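Local structure of rhamnosidase B (Bacillus sp., 2OKX) at residues G467-R472 against P569-V574; S496-V501 against E523-Q528; R887-A892 against G911-S916; L907-H912 against E933-N938. The protein hydrolyses terminal alpha-L-rhamnose residues from glycosides, as an alpha-L-rhamnosidase of glycoside hydrolase family 78, probably with inversion at the anomeric carbon. All coordinates share one frame; numbering follows the deposited sequence.

Interaction 1 of 4, residues G467-R472 against P569-V574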
loop_
_atom_site.group_PDB
_atom_site.type_symbol
_atom_site.label_atom_id
_atom_site.label_comp_id
_atom_site.label_asym_id
_atom_site.label_seq_id
_atom_site.Cartn_x
_atom_site.Cartn_y
_atom_site.Cartn_z
ATOM N N GLY A 467 -7.845 -2.724 12.400
ATOM C CA GLY A 467 -6.434 -3.001 12.604
ATOM C C GLY A 467 -5.511 -1.796 12.594
ATOM O O GLY A 467 -5.611 -0.930 11.724
ATOM N N VAL A 468 -4.617 -1.732 13.576
ATOM C CA VAL A 468 -3.648 -0.644 13.643
ATOM C C VAL A 468 -2.255 -1.261 13.697
ATOM O O VAL A 468 -2.110 -2.451 13.977
ATOM C CB VAL A 468 -3.873 0.271 14.873
ATOM C CG1 VAL A 468 -5.267 0.882 14.809
ATOM C CG2 VAL A 468 -3.686 -0.506 16.167
ATOM N N GLU A 469 -1.238 -0.452 13.415
ATOM C CA GLU A 469 0.147 -0.923 13.406
ATOM C C GLU A 469 0.896 -0.646 14.698
ATOM O O GLU A 469 1.811 -1.387 15.063
ATOM C CB GLU A 469 0.945 -0.222 12.307
ATOM C CG GLU A 469 0.403 -0.308 10.913
ATOM C CD GLU A 469 1.374 0.293 9.919
ATOM O OE1 GLU A 469 1.631 1.512 9.992
ATOM O OE2 GLU A 469 1.891 -0.459 9.070
ATOM N N TYR A 470 0.515 0.433 15.370
ATOM C CA TYR A 470 1.217 0.862 16.564
ATOM C C TYR A 470 0.369 1.373 17.720
ATOM O O TYR A 470 -0.601 2.102 17.529
ATOM C CB TYR A 470 2.213 1.963 16.156
ATOM C CG TYR A 470 3.093 2.476 17.270
ATOM C CD1 TYR A 470 2.708 3.566 18.056
ATOM C CD2 TYR A 470 4.304 1.849 17.563
ATOM C CE1 TYR A 470 3.509 4.014 19.108
ATOM C CE2 TYR A 470 5.106 2.286 18.608
ATOM C CZ TYR A 470 4.707 3.365 19.377
ATOM O OH TYR A 470 5.514 3.784 20.411
ATOM N N MET A 471 0.759 0.976 18.924
ATOM C CA MET A 471 0.119 1.436 20.143
ATOM C C MET A 471 1.096 1.213 21.285
ATOM O O MET A 471 1.890 0.263 21.268
ATOM C CB MET A 471 -1.241 0.746 20.379
ATOM C CG MET A 471 -1.274 -0.754 20.436
ATOM S SD MET A 471 -2.999 -1.360 20.237
ATOM C CE MET A 471 -3.794 -0.650 21.684
ATOM N N ARG A 472 1.074 2.120 22.255
ATOM C CA ARG A 472 1.987 2.035 23.384
ATOM C C ARG A 472 1.498 2.829 24.588
ATOM O O ARG A 472 1.186 4.012 24.475
ATOM C CB ARG A 472 3.369 2.564 22.979
ATOM C CG ARG A 472 4.391 2.593 24.118
ATOM C CD ARG A 472 5.654 3.373 23.734
ATOM N NE ARG A 472 6.629 3.415 24.826
ATOM C CZ ARG A 472 7.418 2.403 25.169
ATOM N NH1 ARG A 472 7.366 1.252 24.503
ATOM N NH2 ARG A 472 8.250 2.532 26.196
ATOM N N PRO A 569 1.824 -2.627 3.524
ATOM C CA PRO A 569 0.648 -3.501 3.581
ATOM C C PRO A 569 -0.591 -2.870 4.222
ATOM O O PRO A 569 -1.703 -3.382 4.074
ATOM C CB PRO A 569 1.156 -4.682 4.393
ATOM C CG PRO A 569 2.013 -3.990 5.424
ATOM C CD PRO A 569 2.785 -2.971 4.591
ATOM N N SER A 570 -0.402 -1.762 4.931
ATOM C CA SER A 570 -1.515 -1.108 5.607
ATOM C C SER A 570 -2.211 -0.011 4.803
ATOM O O SER A 570 -3.252 -0.256 4.190
ATOM C CB SER A 570 -1.051 -0.544 6.956
ATOM O OG SER A 570 0.019 0.371 6.793
ATOM N N TYR A 571 -1.634 1.189 4.796
ATOM C CA TYR A 571 -2.238 2.321 4.099
ATOM C C TYR A 571 -2.490 2.208 2.600
ATOM O O TYR A 571 -3.571 2.580 2.135
ATOM C CB TYR A 571 -1.431 3.606 4.344
ATOM C CG TYR A 571 -1.381 4.036 5.794
ATOM C CD1 TYR A 571 -0.413 3.527 6.659
ATOM C CD2 TYR A 571 -2.339 4.906 6.315
ATOM C CE1 TYR A 571 -0.403 3.867 8.009
ATOM C CE2 TYR A 571 -2.343 5.252 7.663
ATOM C CZ TYR A 571 -1.376 4.727 8.506
ATOM O OH TYR A 571 -1.404 5.026 9.848
ATOM N N GLU A 572 -1.532 1.681 1.840
ATOM C CA GLU A 572 -1.705 1.652 0.391
ATOM C C GLU A 572 -1.715 0.328 -0.381
ATOM O O GLU A 572 -2.603 0.118 -1.214
ATOM C CB GLU A 572 -0.671 2.598 -0.234
ATOM C CG GLU A 572 -0.448 3.865 0.599
ATOM C CD GLU A 572 0.253 4.978 -0.162
ATOM O OE1 GLU A 572 0.747 5.924 0.489
ATOM O OE2 GLU A 572 0.298 4.918 -1.407
ATOM N N GLN A 573 -0.745 -0.552 -0.126
ATOM C CA GLN A 573 -0.669 -1.825 -0.848
ATOM C C GLN A 573 -0.506 -1.511 -2.340
ATOM O O GLN A 573 -1.003 -2.238 -3.208
ATOM C CB GLN A 573 -1.941 -2.653 -0.617
ATOM C CG GLN A 573 -2.097 -3.185 0.810
ATOM C CD GLN A 573 -3.500 -3.703 1.107
ATOM O OE1 GLN A 573 -4.161 -4.281 0.245
ATOM N NE2 GLN A 573 -3.950 -3.510 2.344
ATOM N N VAL A 574 0.206 -0.423 -2.616
ATOM C CA VAL A 574 0.445 0.049 -3.980
ATOM C C VAL A 574 1.857 -0.223 -4.494
ATOM O O VAL A 574 2.834 -0.084 -3.757
ATOM C CB VAL A 574 0.190 1.578 -4.073
ATOM C CG1 VAL A 574 0.612 2.110 -5.443
ATOM C CG2 VAL A 574 -1.284 1.873 -3.831
HETATM O O HOH W 1 0.318 3.485 11.314
HETATM O O HOH W 2 2.453 -0.041 6.566
#

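Interaction 2 of 4, residues S496-V501 against E523-Q528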
loop_
_atom_site.group_PDB
_atom_site.type_symbol
_atom_site.label_atom_id
_atom_site.label_comp_id
_atom_site.label_asym_id
_atom_site.label_seq_id
_atom_site.Cartn_x
_atom_site.Cartn_y
_atom_site.Cartn_z
ATOM N N SER A 496 -18.795 -18.695 10.593
ATOM C CA SER A 496 -17.409 -18.380 10.276
ATOM C C SER A 496 -17.381 -17.333 9.177
ATOM O O SER A 496 -18.285 -17.272 8.343
ATOM C CB SER A 496 -16.670 -19.630 9.794
ATOM O OG SER A 496 -16.672 -20.629 10.792
ATOM N N TYR A 497 -16.341 -16.509 9.182
ATOM C CA TYR A 497 -16.199 -15.473 8.173
ATOM C C TYR A 497 -14.738 -15.128 7.933
ATOM O O TYR A 497 -13.951 -15.036 8.873
ATOM C CB TYR A 497 -16.937 -14.202 8.600
ATOM C CG TYR A 497 -16.847 -13.099 7.567
ATOM C CD1 TYR A 497 -17.562 -13.178 6.372
ATOM C CD2 TYR A 497 -16.008 -11.997 7.763
ATOM C CE1 TYR A 497 -17.447 -12.194 5.401
ATOM C CE2 TYR A 497 -15.883 -11.007 6.794
ATOM C CZ TYR A 497 -16.604 -11.111 5.615
ATOM O OH TYR A 497 -16.483 -10.143 4.644
ATOM N N VAL A 498 -14.386 -14.948 6.666
ATOM C CA VAL A 498 -13.036 -14.565 6.288
ATOM C C VAL A 498 -13.163 -13.387 5.329
ATOM O O VAL A 498 -13.684 -13.528 4.221
ATOM C CB VAL A 498 -12.284 -15.712 5.579
ATOM C CG1 VAL A 498 -10.928 -15.218 5.087
ATOM C CG2 VAL A 498 -12.101 -16.882 6.533
ATOM N N SER A 499 -12.702 -12.222 5.761
ATOM C CA SER A 499 -12.760 -11.029 4.929
ATOM C C SER A 499 -11.913 -11.192 3.677
ATOM O O SER A 499 -10.743 -11.582 3.752
ATOM C CB SER A 499 -12.270 -9.812 5.716
ATOM O OG SER A 499 -12.209 -8.662 4.883
ATOM N N PRO A 500 -12.494 -10.906 2.499
ATOM C CA PRO A 500 -11.748 -11.031 1.244
ATOM C C PRO A 500 -10.951 -9.761 0.940
ATOM O O PRO A 500 -10.339 -9.637 -0.118
ATOM C CB PRO A 500 -12.849 -11.293 0.219
ATOM C CG PRO A 500 -13.972 -10.450 0.743
ATOM C CD PRO A 500 -13.934 -10.714 2.240
ATOM N N VAL A 501 -10.965 -8.824 1.880
ATOM C CA VAL A 501 -10.241 -7.564 1.730
ATOM C C VAL A 501 -8.943 -7.630 2.527
ATOM O O VAL A 501 -8.964 -7.843 3.733
ATOM C CB VAL A 501 -11.090 -6.380 2.245
ATOM C CG1 VAL A 501 -10.282 -5.082 2.191
ATOM C CG2 VAL A 501 -12.355 -6.259 1.408
ATOM N N GLU A 523 -12.328 -18.776 17.579
ATOM C CA GLU A 523 -11.026 -18.367 17.072
ATOM C C GLU A 523 -11.068 -17.087 16.252
ATOM O O GLU A 523 -12.047 -16.802 15.557
ATOM C CB GLU A 523 -10.378 -19.475 16.236
ATOM C CG GLU A 523 -11.190 -19.962 15.053
ATOM C CD GLU A 523 -10.465 -21.051 14.281
ATOM O OE1 GLU A 523 -9.890 -21.947 14.931
ATOM O OE2 GLU A 523 -10.469 -21.021 13.032
ATOM N N ILE A 524 -10.000 -16.308 16.379
ATOM C CA ILE A 524 -9.822 -15.066 15.643
ATOM C C ILE A 524 -8.391 -15.233 15.137
ATOM O O ILE A 524 -7.498 -15.622 15.896
ATOM C CB ILE A 524 -9.975 -13.818 16.564
ATOM C CG1 ILE A 524 -9.660 -12.538 15.782
ATOM C CG2 ILE A 524 -9.076 -13.932 17.772
ATOM C CD1 ILE A 524 -10.611 -12.256 14.627
ATOM N N TYR A 525 -8.178 -14.977 13.854
ATOM C CA TYR A 525 -6.856 -15.170 13.271
ATOM C C TYR A 525 -6.727 -14.388 11.977
ATOM O O TYR A 525 -7.640 -13.663 11.581
ATOM C CB TYR A 525 -6.667 -16.651 12.948
ATOM C CG TYR A 525 -7.756 -17.177 12.032
ATOM C CD1 TYR A 525 -8.950 -17.687 12.548
ATOM C CD2 TYR A 525 -7.624 -17.091 10.645
ATOM C CE1 TYR A 525 -9.990 -18.091 11.702
ATOM C CE2 TYR A 525 -8.651 -17.488 9.795
ATOM C CZ TYR A 525 -9.832 -17.986 10.329
ATOM O OH TYR A 525 -10.849 -18.360 9.481
ATOM N N ILE A 526 -5.586 -14.542 11.319
ATOM C CA ILE A 526 -5.371 -13.888 10.041
ATOM C C ILE A 526 -4.800 -14.903 9.071
ATOM O O ILE A 526 -3.999 -15.757 9.455
ATOM C CB ILE A 526 -4.390 -12.684 10.139
ATOM C CG1 ILE A 526 -4.374 -11.938 8.800
ATOM C CG2 ILE A 526 -2.965 -13.164 10.489
ATOM C CD1 ILE A 526 -3.587 -10.632 8.804
ATOM N N ARG A 527 -5.252 -14.853 7.825
ATOM C CA ARG A 527 -4.704 -15.742 6.818
ATOM C C ARG A 527 -3.706 -14.844 6.110
ATOM O O ARG A 527 -4.069 -14.045 5.242
ATOM C CB ARG A 527 -5.798 -16.242 5.861
ATOM C CG ARG A 527 -6.839 -17.133 6.549
ATOM C CD ARG A 527 -7.887 -17.676 5.576
ATOM N NE ARG A 527 -7.307 -18.624 4.628
ATOM C CZ ARG A 527 -7.014 -19.890 4.910
ATOM N NH1 ARG A 527 -7.252 -20.387 6.119
ATOM N NH2 ARG A 527 -6.461 -20.657 3.983
ATOM N N GLN A 528 -2.447 -14.938 6.523
ATOM C CA GLN A 528 -1.398 -14.117 5.931
ATOM C C GLN A 528 -1.207 -14.504 4.479
ATOM O O GLN A 528 -1.269 -15.684 4.131
ATOM C CB GLN A 528 -0.081 -14.281 6.701
ATOM C CG GLN A 528 1.070 -13.464 6.124
ATOM C CD GLN A 528 2.218 -13.323 7.099
ATOM O OE1 GLN A 528 2.101 -12.647 8.119
ATOM N NE2 GLN A 528 3.333 -13.974 6.799
#

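Interaction 3 of 4, residues R887-A892 against G911-S916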
loop_
_atom_site.group_PDB
_atom_site.type_symbol
_atom_site.label_atom_id
_atom_site.label_comp_id
_atom_site.label_asym_id
_atom_site.label_seq_id
_atom_site.Cartn_x
_atom_site.Cartn_y
_atom_site.Cartn_z
ATOM N N ARG A 887 27.932 -15.434 -12.204
ATOM C CA ARG A 887 28.846 -16.434 -12.749
ATOM C C ARG A 887 30.139 -16.419 -11.934
ATOM O O ARG A 887 30.874 -17.402 -11.891
ATOM C CB ARG A 887 29.116 -16.166 -14.233
ATOM C CG ARG A 887 27.908 -16.454 -15.130
ATOM C CD ARG A 887 28.248 -16.267 -16.609
ATOM N NE ARG A 887 27.116 -16.534 -17.500
ATOM C CZ ARG A 887 26.077 -15.719 -17.676
ATOM N NH1 ARG A 887 25.103 -16.064 -18.509
ATOM N NH2 ARG A 887 26.009 -14.561 -17.034
ATOM N N THR A 888 30.423 -15.286 -11.301
ATOM C CA THR A 888 31.579 -15.182 -10.418
ATOM C C THR A 888 31.083 -14.404 -9.197
ATOM O O THR A 888 30.133 -13.627 -9.289
ATOM C CB THR A 888 32.766 -14.410 -11.055
ATOM O OG1 THR A 888 32.531 -13.002 -10.974
ATOM C CG2 THR A 888 32.949 -14.805 -12.512
ATOM N N VAL A 889 31.708 -14.631 -8.052
ATOM C CA VAL A 889 31.309 -13.938 -6.842
ATOM C C VAL A 889 32.540 -13.419 -6.127
ATOM O O VAL A 889 33.569 -14.089 -6.069
ATOM C CB VAL A 889 30.516 -14.882 -5.901
ATOM C CG1 VAL A 889 31.333 -16.127 -5.598
ATOM C CG2 VAL A 889 30.154 -14.162 -4.613
ATOM N N ASP A 890 32.437 -12.200 -5.616
ATOM C CA ASP A 890 33.529 -11.583 -4.889
ATOM C C ASP A 890 33.230 -11.687 -3.400
ATOM O O ASP A 890 32.182 -11.229 -2.941
ATOM C CB ASP A 890 33.657 -10.111 -5.279
ATOM C CG ASP A 890 34.030 -9.923 -6.735
ATOM O OD1 ASP A 890 33.916 -8.782 -7.230
ATOM O OD2 ASP A 890 34.440 -10.910 -7.383
ATOM N N ILE A 891 34.139 -12.309 -2.655
ATOM C CA ILE A 891 33.983 -12.443 -1.212
ATOM C C ILE A 891 35.022 -11.532 -0.565
ATOM O O ILE A 891 36.228 -11.793 -0.637
ATOM C CB ILE A 891 34.217 -13.898 -0.748
ATOM C CG1 ILE A 891 33.274 -14.850 -1.493
ATOM C CG2 ILE A 891 33.992 -14.007 0.763
ATOM C CD1 ILE A 891 31.793 -14.559 -1.305
ATOM N N ALA A 892 34.554 -10.453 0.053
ATOM C CA ALA A 892 35.445 -9.493 0.699
ATOM C C ALA A 892 34.814 -8.982 1.990
ATOM O O ALA A 892 34.203 -7.918 2.012
ATOM C CB ALA A 892 35.721 -8.327 -0.248
ATOM N N GLY A 911 20.747 -22.721 -6.141
ATOM C CA GLY A 911 21.874 -22.923 -5.254
ATOM C C GLY A 911 22.092 -21.662 -4.438
ATOM O O GLY A 911 21.272 -20.744 -4.477
ATOM N N HIS A 912 23.191 -21.599 -3.699
ATOM C CA HIS A 912 23.450 -20.413 -2.897
ATOM C C HIS A 912 24.923 -20.219 -2.588
ATOM O O HIS A 912 25.756 -21.072 -2.898
ATOM C CB HIS A 912 22.676 -20.489 -1.576
ATOM C CG HIS A 912 23.099 -21.620 -0.694
ATOM N ND1 HIS A 912 24.417 -22.002 -0.557
ATOM C CD2 HIS A 912 22.385 -22.439 0.112
ATOM C CE1 HIS A 912 24.496 -23.010 0.294
ATOM N NE2 HIS A 912 23.277 -23.294 0.716
ATOM N N ILE A 913 25.222 -19.077 -1.978
ATOM C CA ILE A 913 26.571 -18.738 -1.557
ATOM C C ILE A 913 26.485 -18.669 -0.031
ATOM O O ILE A 913 25.755 -17.839 0.508
ATOM C CB ILE A 913 27.004 -17.346 -2.067
ATOM C CG1 ILE A 913 26.882 -17.264 -3.594
ATOM C CG2 ILE A 913 28.442 -17.071 -1.644
ATOM C CD1 ILE A 913 27.844 -18.155 -4.345
ATOM N N ALA A 914 27.194 -19.551 0.663
ATOM C CA ALA A 914 27.177 -19.537 2.122
ATOM C C ALA A 914 28.547 -19.087 2.607
ATOM O O ALA A 914 29.573 -19.588 2.145
ATOM C CB ALA A 914 26.848 -20.921 2.668
ATOM N N VAL A 915 28.563 -18.126 3.524
ATOM C CA VAL A 915 29.819 -17.607 4.052
ATOM C C VAL A 915 29.780 -17.467 5.567
ATOM O O VAL A 915 28.782 -17.036 6.137
ATOM C CB VAL A 915 30.139 -16.215 3.457
ATOM C CG1 VAL A 915 31.332 -15.593 4.176
ATOM C CG2 VAL A 915 30.422 -16.338 1.965
ATOM N N SER A 916 30.869 -17.847 6.221
ATOM C CA SER A 916 30.954 -17.694 7.664
ATOM C C SER A 916 32.386 -17.325 8.007
ATOM O O SER A 916 33.329 -17.806 7.369
ATOM C CB SER A 916 30.571 -18.990 8.381
ATOM O OG SER A 916 31.559 -19.991 8.200
#

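Interaction 4 of 4, residues L907-H912 against E933-N938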
loop_
_atom_site.group_PDB
_atom_site.type_symbol
_atom_site.label_atom_id
_atom_site.label_comp_id
_atom_site.label_asym_id
_atom_site.label_seq_id
_atom_site.Cartn_x
_atom_site.Cartn_y
_atom_site.Cartn_z
ATOM N N LEU A 907 21.049 -17.814 -5.072
ATOM C CA LEU A 907 21.477 -17.484 -6.428
ATOM C C LEU A 907 20.304 -17.623 -7.390
ATOM O O LEU A 907 19.520 -18.563 -7.291
ATOM C CB LEU A 907 22.609 -18.414 -6.859
ATOM C CG LEU A 907 23.906 -18.321 -6.051
ATOM C CD1 LEU A 907 24.757 -19.537 -6.329
ATOM C CD2 LEU A 907 24.647 -17.037 -6.398
ATOM N N PRO A 908 20.185 -16.698 -8.353
ATOM C CA PRO A 908 19.076 -16.767 -9.311
ATOM C C PRO A 908 19.040 -18.044 -10.146
ATOM O O PRO A 908 17.964 -18.525 -10.496
ATOM C CB PRO A 908 19.265 -15.506 -10.158
ATOM C CG PRO A 908 20.732 -15.270 -10.107
ATOM C CD PRO A 908 21.094 -15.582 -8.668
ATOM N N GLN A 909 20.210 -18.597 -10.454
ATOM C CA GLN A 909 20.273 -19.822 -11.251
ATOM C C GLN A 909 20.048 -21.055 -10.388
ATOM O O GLN A 909 20.019 -22.179 -10.889
ATOM C CB GLN A 909 21.632 -19.947 -11.952
ATOM C CG GLN A 909 22.825 -20.122 -11.008
ATOM C CD GLN A 909 23.458 -18.801 -10.607
ATOM O OE1 GLN A 909 22.777 -17.891 -10.139
ATOM N NE2 GLN A 909 24.771 -18.693 -10.790
ATOM N N GLY A 910 19.887 -20.842 -9.087
ATOM C CA GLY A 910 19.685 -21.955 -8.180
ATOM C C GLY A 910 20.925 -22.146 -7.324
ATOM O O GLY A 910 22.032 -21.786 -7.735
ATOM N N GLY A 911 20.747 -22.721 -6.141
ATOM C CA GLY A 911 21.874 -22.923 -5.254
ATOM C C GLY A 911 22.092 -21.662 -4.438
ATOM O O GLY A 911 21.272 -20.744 -4.477
ATOM N N HIS A 912 23.191 -21.599 -3.699
ATOM C CA HIS A 912 23.450 -20.413 -2.897
ATOM C C HIS A 912 24.923 -20.219 -2.588
ATOM O O HIS A 912 25.756 -21.072 -2.898
ATOM C CB HIS A 912 22.676 -20.489 -1.576
ATOM C CG HIS A 912 23.099 -21.620 -0.694
ATOM N ND1 HIS A 912 24.417 -22.002 -0.557
ATOM C CD2 HIS A 912 22.385 -22.439 0.112
ATOM C CE1 HIS A 912 24.496 -23.010 0.294
ATOM N NE2 HIS A 912 23.277 -23.294 0.716
ATOM N N GLU A 933 29.973 -25.500 -7.800
ATOM C CA GLU A 933 31.274 -25.676 -8.447
ATOM C C GLU A 933 31.577 -24.823 -9.674
ATOM O O GLU A 933 32.732 -24.483 -9.912
ATOM C CB GLU A 933 31.474 -27.154 -8.811
ATOM C CG GLU A 933 30.404 -27.697 -9.742
ATOM C CD GLU A 933 30.557 -29.185 -10.016
ATOM O OE1 GLU A 933 29.625 -29.771 -10.608
ATOM O OE2 GLU A 933 31.601 -29.763 -9.645
ATOM N N ASP A 934 30.556 -24.474 -10.450
ATOM C CA ASP A 934 30.767 -23.688 -11.663
ATOM C C ASP A 934 30.848 -22.179 -11.442
ATOM O O ASP A 934 30.918 -21.411 -12.393
ATOM C CB ASP A 934 29.670 -24.002 -12.678
ATOM C CG ASP A 934 28.286 -23.772 -12.123
ATOM O OD1 ASP A 934 27.992 -24.283 -11.017
ATOM O OD2 ASP A 934 27.488 -23.087 -12.795
ATOM N N ILE A 935 30.843 -21.753 -10.187
ATOM C CA ILE A 935 30.934 -20.330 -9.901
ATOM C C ILE A 935 32.344 -19.976 -9.442
ATOM O O ILE A 935 32.874 -20.592 -8.523
ATOM C CB ILE A 935 29.902 -19.921 -8.826
ATOM C CG1 ILE A 935 28.489 -20.102 -9.394
ATOM C CG2 ILE A 935 30.133 -18.478 -8.386
ATOM C CD1 ILE A 935 27.379 -19.809 -8.413
ATOM N N GLU A 936 32.956 -19.001 -10.106
ATOM C CA GLU A 936 34.297 -18.564 -9.747
ATOM C C GLU A 936 34.210 -17.662 -8.515
ATOM O O GLU A 936 33.393 -16.741 -8.464
ATOM C CB GLU A 936 34.938 -17.815 -10.925
ATOM C CG GLU A 936 36.200 -17.033 -10.577
ATOM C CD GLU A 936 36.884 -16.448 -11.807
ATOM O OE1 GLU A 936 37.602 -15.438 -11.669
ATOM O OE2 GLU A 936 36.714 -17.003 -12.910
ATOM N N VAL A 937 35.048 -17.941 -7.523
ATOM C CA VAL A 937 35.063 -17.166 -6.285
ATOM C C VAL A 937 36.371 -16.409 -6.098
ATOM O O VAL A 937 37.443 -17.009 -6.103
ATOM C CB VAL A 937 34.871 -18.083 -5.060
ATOM C CG1 VAL A 937 34.854 -17.252 -3.776
ATOM C CG2 VAL A 937 33.581 -18.886 -5.208
ATOM N N ASN A 938 36.278 -15.092 -5.931
ATOM C CA ASN A 938 37.456 -14.263 -5.701
ATOM C C ASN A 938 37.433 -13.880 -4.221
ATOM O O ASN A 938 36.482 -13.254 -3.761
ATOM C CB ASN A 938 37.392 -13.008 -6.571
ATOM C CG ASN A 938 37.241 -13.334 -8.040
ATOM O OD1 ASN A 938 38.069 -14.043 -8.621
ATOM N ND2 ASN A 938 36.180 -12.821 -8.655
HETATM O O HOH W 3 26.180 -20.637 -12.478
#

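Interaction 1 of 4, residues G467-R472 against P569-V574
E469 reaches S570 and Y571 because its CG stands anti to the carbonyl carbon (chi1 -55°) and its chain then runs straight (chi2 -174°), carrying the carboxylate out from the break in strand 462-472 into the loop. S570 turns its OG in between its own backbone N and carbonyl carbon, which brings the hydroxyl up to the carboxylate. The two carboxylate oxygens divide the work. OE2 lies 3.1 Å from S570 OG and takes a water bond of 2.6 Å; that water also sits by the serine hydroxyl, too close for a confident reading. OE1 comes to the edge of the Y571 ring, 3.7 Å from CE1, with carboxylate and ring planes 80° apart. A second water, in the plane of that ring, donates to E469 OE1 (2.7 Å) and accepts from Y571 OH (2.7 Å). OE1 also accepts from the backbone N of H860. With only the methyl of an alanine at E469, each water would probably lose one of its partners and the H860 amide this acceptor. The contact thus joins the concanavalin-like domain to the glycosidase domain by polar chemistry, through two waters between side chains that are themselves buried, with the acidic E446 close to OE2.

Interaction 2 of 4, residues S496-V501 against E523-Q528
V498 touches two residues of a strand that is not its neighbour, one methyl going to each: CG2 meets the hydroxyl of Y525 and CG1 meets the aliphatic part of R527. Strand 450-457 runs between, pairing with both, and the closest CA atoms, those of V498 and R527, are still 8.4 Å apart. G452 lies in the row between V498 and Y525, and its lack of a side chain is consistent with the two meeting over the middle strand. The Y525 ring gets there through a chi1 of 56°, which sets CG between the backbone N and the carbonyl carbon and brings the phenol's end up to V498, its OH 3.5 Å from CG2. R527 comes alongside Y525, its CG in the plane of that ring at the edge. Its CD then passes 3.9 Å from V498 CG1, crossing the valine at about a right angle, before a bend at chi3 (68°) turns the guanidinium to E200, which forms a salt bridge with NE. K202 makes a cation-pi contact with the Y525 ring. S499 OG accepts from V501 N at 3.3 Å, an ST turn. Side chains meeting over a central strand on one face of an antiparallel sheet fit the beta-sandwich architecture of this concanavalin-like domain.

Interaction 3 of 4, residues R887-A892 against G911-S916
I891 drives its CD1 methyl down between I913 and V915, and here the two strands pack most closely. CD1 lies 4.0 Å from V915 CG2 and 4.2 Å from I913 CG2, so a single methyl covers the join between two side chains of the facing strand. Its position follows from chi1 of -56° and chi2 of -59°, which send CG1 away from the carbonyl carbon and place CD1 at those two side chains. I891 and V915 run alongside in opposite senses, CD1 of one beside CG2 of the other. Toward the other end the contact thins to one pair, V889 CG1 against I913 CD1 at 4.2 Å; V889 was modelled in two conformations, and this part is the less certain. V879 touches all four of these residues, while I929, A931 and L927 of strand 924-932 close in on I891, I913 and V915. On the looser, partly exposed side the residues are polar: D890, whose OD2 bonds to N938 ND2, and S916 on the second strand. Strands 888-891 and 912-916 run nearly the same way, 16° apart, with axes 10.3 Å from each other and the CA atoms of I891 and V915, neighbours across the sheets, at 8.5 Å. No backbone pairing joins them; they belong to separate sheets packed face to face, as in the beta-sandwich of the rhamnosidase C-terminal domain.

Interaction 4 of 4, residues L907-H912 against E933-N938
L907 and I935 meet end to end, their CD1 methyls 3.4 Å apart, a close approach for two carbons. L907 CG and I935 CG1 both stand anti to the carbonyl carbon of their own residue, and the ethyl arm of I935 is straight beyond that (chi2 177°), so its end methyl is carried the full length of the chain. Q909, from the same loop as L907, comes at I935 from across the gap, bending at chi2 (-91°) to place NE2 3.7 Å from I935 CD1. The I935 methyl therefore has leucine carbon on one contact and an amide nitrogen on another. NE2 also donates to a water at 2.9 Å, and that water donates to D934 OD2 (2.8 Å), so the apolar meeting is flanked by a polar bridge at the exposed end. L907 and Q909 are placed by a type I turn from L907 to G910, closed by G910 N to L907 O (2.9 Å); a second backbone bond, L907 N to G911 O (3.0 Å), ties the loop at its base. At the backbone angles of G910 and G911 a side chain would run into the preceding carbonyl O, so glycine suits both. W886 lies against L907 and Q909. The loop joins strands 900-906 and 912-921 of one sheet, whereas I935 precedes strand 936-939 of the other and packs on V889 in its neighbour, strand 888-891.

How the interactions relate
Interactions 3 and 4 are parts of one C-terminal domain, their centres 7 Å apart: they share G911 and H912, and strands 888-891 and 936-939 lie side by side, with V889 N and E936 O 2.7 Å apart, probably hydrogen-bonded. A calcium ion sits about 12 Å from the I935 side chain. Interactions 1 and 2 form a second group, centres 17 Å apart and nearest atoms about 6 Å, with no touch; the Y525 side chain is about 9 Å from a calcium. Some 36 Å separates the centres of interactions 1 and 3. Glycerols, probably from the crystallisation liquor, bond to E572 in interaction 1 and R527 in interaction 2, and may mark pockets.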